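Macromomycin (PDB 2MCM) binds non-covalently, as the apoprotein of the antibiotic auromomycin, the cytotoxic chromophore that intercalates weakly into DNA and breaks its strands. Local coordinates at residues T10-S13 against N14-V18; G45-A48 against T49-T52. All coordinates share one frame; numbering follows the deposited sequence. Where two conformers were deposited one is given.

Contact 1. Residues T10-S13 against N14-V18; sequences TGLS and NGQTV
Two hydrogen bonds tie S13 to Q16, one through the glutamine side chain and one through its backbone. The backbone N of S13 gives a nearly straight bond to OE1 of Q16, 2.8 Å long with an N-H...O angle of 167°, and the N-H comes at the amide oxygen almost head-on along the C=O axis. The side chain of Q16 makes this reach by running extended, its CG anti to the backbone N (chi1 -171°), toward the backbone N of S13, on the side away from the N14-G15 corner. The same OE1 sits 3.3 Å from CA of L12. In return, the backbone N of Q16 bonds to O of S13 at 3.3 Å, approaching from well above the carbonyl plane. This second bond closes a type II beta turn, S13 to Q16, with G15 at positive phi; its last two residues, G15 and Q16, both face V68 of strand 62-68, a G1 beta bulge that leads into strand 16-23.

A water bridges O of G11, to which it donates at 2.6 Å, and, weakly, OE1 of Q16; its link to OG of S13 is doubtful, since S13 has two conformers.

The apolar contact lies on the buried side. CD2 of L12 meets CG1 of V18 at 3.9 Å, the two side chains crossing at about a right angle. L12 and V18 both also rest on V68. OD1 of N14 accepts from N of S70.

Contact 2. Residues G45-A48 against T49-T52; sequences GCDA and TTST
With CG anti to its own backbone N (chi1 -170°), D47 swings its carboxylate forward over the turn that follows, and T49 answers with a chi1 of 74° that sets OG1 between its backbone N and carbonyl carbon, facing that carboxylate. One oxygen, OD1 of D47, takes both bonds: OG1 of T49 donates to it at 2.8 Å from the syn side, and the backbone N of T49 at 2.9 Å with an N-H...O angle of 145°. Both donors lie out of the carboxylate plane, on the same face. A side-chain carboxylate accepting the N-H two residues further on is the bond of an Asx turn, here in the connection between strands 43-47 and 52-55.

The T50 side chain crosses that of D47 at about a right angle, with OG1 3.6 Å from CG of D47, and its hydroxyl is linked to D47 through water. One water donates to O of D47 at 2.7 Å and lies 2.8 Å from OG1 of T50; a second lies within bonding distance of OD2 of D47 and OG1 of T50, but has more acceptors than protons. The backbone closure from N of S51 to O of D47, 3.4 Å, is weak. In one of its two conformers OG of S51 bonds O of V33, and the side chain of D47 touches F72 and H69.

Gripped by a hydroxyl and an amide at OD1, and perhaps by water at OD2, the buried carboxylate of D47 is held in orientation, and these donors would be expected to favour its charged form.

In the fold
Contact 1 comes first along the chain and is complete before contact 2 begins. It leads from the loop after strand 3-7 into strand 16-23, the middle strand of the three-stranded antiparallel sheet; contact 2 joins strands 43-47 and 52-55, which belong to the larger antiparallel sheet and both pair with strand 30-40. Their centres are about 15 Å apart and their nearest atoms about 8 Å, without touching. The segment around H69 lies between them: N14 of contact 1 touches H69, as do D47 and T50 of contact 2. Two turns from different sheets of this all-beta neocarzinostatin-family fold thus border the same connection between strands 62-68 and 71-76.

Contact 1. Residues T10-S13 against N14-V18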
loop_
_atom_site.group_PDB
_atom_site.type_symbol
_atom_site.label_atom_id
_atom_site.label_comp_id
_atom_site.label_asym_id
_atom_site.label_seq_id
_atom_site.Cartn_x
_atom_site.Cartn_y
_atom_site.Cartn_z
ATOM N N THR A 10 -3.362 -13.409 -0.838
ATOM C CA THR A 10 -3.957 -14.015 -2.042
ATOM C C THR A 10 -5.409 -14.480 -1.776
ATOM O O THR A 10 -5.682 -14.719 -0.595
ATOM C CB THR A 10 -3.139 -15.324 -2.466
ATOM O OG1 THR A 10 -3.108 -16.183 -1.275
ATOM C CG2 THR A 10 -1.706 -14.971 -2.890
ATOM N N GLY A 11 -6.155 -14.590 -2.844
ATOM C CA GLY A 11 -7.570 -15.010 -2.778
ATOM C C GLY A 11 -8.353 -13.984 -1.941
ATOM O O GLY A 11 -9.296 -14.407 -1.207
ATOM N N LEU A 12 -7.968 -12.724 -1.981
ATOM C CA LEU A 12 -8.679 -11.739 -1.114
ATOM C C LEU A 12 -10.026 -11.423 -1.714
ATOM O O LEU A 12 -10.364 -11.520 -2.870
ATOM C CB LEU A 12 -7.754 -10.449 -1.171
ATOM C CG LEU A 12 -6.384 -10.647 -0.572
ATOM C CD1 LEU A 12 -5.598 -9.346 -0.659
ATOM C CD2 LEU A 12 -6.389 -11.093 0.921
ATOM N N SER A 13 -10.858 -10.912 -0.710
ATOM C CA SER A 13 -12.200 -10.451 -1.089
ATOM C C SER A 13 -12.182 -8.921 -1.178
ATOM O O SER A 13 -11.336 -8.294 -0.503
ATOM C CB SER A 13 -13.158 -10.708 0.125
ATOM O OG SER A 13 -13.223 -12.094 0.380
ATOM N N ASN A 14 -13.118 -8.344 -1.853
ATOM C CA ASN A 14 -13.321 -6.903 -1.928
ATOM C C ASN A 14 -13.737 -6.445 -0.513
ATOM O O ASN A 14 -14.679 -7.080 0.065
ATOM C CB ASN A 14 -14.436 -6.597 -2.950
ATOM C CG ASN A 14 -14.613 -5.113 -3.048
ATOM O OD1 ASN A 14 -13.676 -4.319 -3.243
ATOM N ND2 ASN A 14 -15.871 -4.647 -2.972
ATOM N N GLY A 15 -13.069 -5.495 0.089
ATOM C CA GLY A 15 -13.455 -4.996 1.406
ATOM C C GLY A 15 -12.871 -5.739 2.540
ATOM O O GLY A 15 -13.253 -5.686 3.746
ATOM N N GLN A 16 -11.879 -6.606 2.271
ATOM C CA GLN A 16 -11.182 -7.409 3.252
ATOM C C GLN A 16 -10.104 -6.648 4.003
ATOM O O GLN A 16 -9.375 -5.794 3.334
ATOM C CB GLN A 16 -10.469 -8.654 2.611
ATOM C CG GLN A 16 -9.930 -9.611 3.668
ATOM C CD GLN A 16 -9.700 -11.012 3.064
ATOM O OE1 GLN A 16 -9.965 -11.177 1.892
ATOM N NE2 GLN A 16 -9.306 -11.976 3.867
ATOM N N THR A 17 -9.923 -6.834 5.254
ATOM C CA THR A 17 -8.884 -6.155 6.022
ATOM C C THR A 17 -7.641 -7.032 5.977
ATOM O O THR A 17 -7.769 -8.218 6.319
ATOM C CB THR A 17 -9.268 -5.981 7.560
ATOM O OG1 THR A 17 -10.409 -5.107 7.527
ATOM C CG2 THR A 17 -8.116 -5.285 8.334
ATOM N N VAL A 18 -6.485 -6.455 5.617
ATOM C CA VAL A 18 -5.245 -7.314 5.670
ATOM C C VAL A 18 -4.313 -6.678 6.696
ATOM O O VAL A 18 -4.566 -5.492 7.086
ATOM C CB VAL A 18 -4.600 -7.390 4.288
ATOM C CG1 VAL A 18 -5.473 -8.023 3.213
ATOM C CG2 VAL A 18 -4.071 -6.055 3.800
HETATM O O HOH W 1 -11.283 -14.087 0.502
#

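Contact 2. Residues G45-A48 against T49-T52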
loop_
_atom_site.group_PDB
_atom_site.type_symbol
_atom_site.label_atom_id
_atom_site.label_comp_id
_atom_site.label_asym_id
_atom_site.label_seq_id
_atom_site.Cartn_x
_atom_site.Cartn_y
_atom_site.Cartn_z
ATOM N N GLY A 45 -0.328 4.745 -8.888
ATOM C CA GLY A 45 -1.562 5.418 -8.371
ATOM C C GLY A 45 -2.022 4.616 -7.149
ATOM O O GLY A 45 -1.904 3.372 -7.176
ATOM N N CYS A 46 -2.576 5.194 -6.103
ATOM C CA CYS A 46 -2.995 4.458 -4.902
ATOM C C CYS A 46 -4.433 4.906 -4.482
ATOM O O CYS A 46 -4.872 5.964 -4.935
ATOM C CB CYS A 46 -2.085 4.773 -3.720
ATOM S SG CYS A 46 -0.318 4.467 -4.109
ATOM N N ASP A 47 -5.024 4.152 -3.614
ATOM C CA ASP A 47 -6.395 4.447 -3.066
ATOM C C ASP A 47 -6.173 5.401 -1.895
ATOM O O ASP A 47 -5.739 5.000 -0.841
ATOM C CB ASP A 47 -7.087 3.153 -2.709
ATOM C CG ASP A 47 -8.589 3.379 -2.374
ATOM O OD1 ASP A 47 -8.892 4.572 -2.218
ATOM O OD2 ASP A 47 -9.308 2.400 -2.325
ATOM N N ALA A 48 -6.592 6.653 -2.109
ATOM C CA ALA A 48 -6.447 7.637 -1.030
ATOM C C ALA A 48 -7.539 7.408 0.014
ATOM O O ALA A 48 -7.277 7.885 1.131
ATOM C CB ALA A 48 -6.542 9.071 -1.618
ATOM N N THR A 49 -8.586 6.701 -0.292
ATOM C CA THR A 49 -9.658 6.521 0.751
ATOM C C THR A 49 -9.276 5.535 1.798
ATOM O O THR A 49 -9.816 5.612 2.941
ATOM C CB THR A 49 -11.032 6.139 0.072
ATOM O OG1 THR A 49 -10.960 4.756 -0.375
ATOM C CG2 THR A 49 -11.358 7.085 -1.089
ATOM N N THR A 50 -8.384 4.595 1.529
ATOM C CA THR A 50 -8.029 3.622 2.525
ATOM C C THR A 50 -6.592 3.752 3.070
ATOM O O THR A 50 -6.206 3.014 3.933
ATOM C CB THR A 50 -8.237 2.136 2.036
ATOM O OG1 THR A 50 -7.454 2.066 0.784
ATOM C CG2 THR A 50 -9.708 1.786 1.687
ATOM N N SER A 51 -5.863 4.723 2.509
ATOM C CA SER A 51 -4.450 4.857 2.957
ATOM C C SER A 51 -4.379 5.448 4.327
ATOM O O SER A 51 -5.346 6.121 4.811
ATOM C CB SER A 51 -3.793 5.721 1.882
ATOM O OG SER A 51 -2.440 5.892 2.193
ATOM N N THR A 52 -3.305 5.186 5.040
ATOM C CA THR A 52 -3.162 5.712 6.381
ATOM C C THR A 52 -1.710 6.023 6.672
ATOM O O THR A 52 -0.854 5.409 5.956
ATOM C CB THR A 52 -3.758 4.698 7.406
ATOM O OG1 THR A 52 -3.780 5.511 8.646
ATOM C CG2 THR A 52 -2.919 3.437 7.572
HETATM O O HOH W 2 -4.824 2.612 0.037
HETATM O O HOH W 3 -8.596 0.142 -1.128
#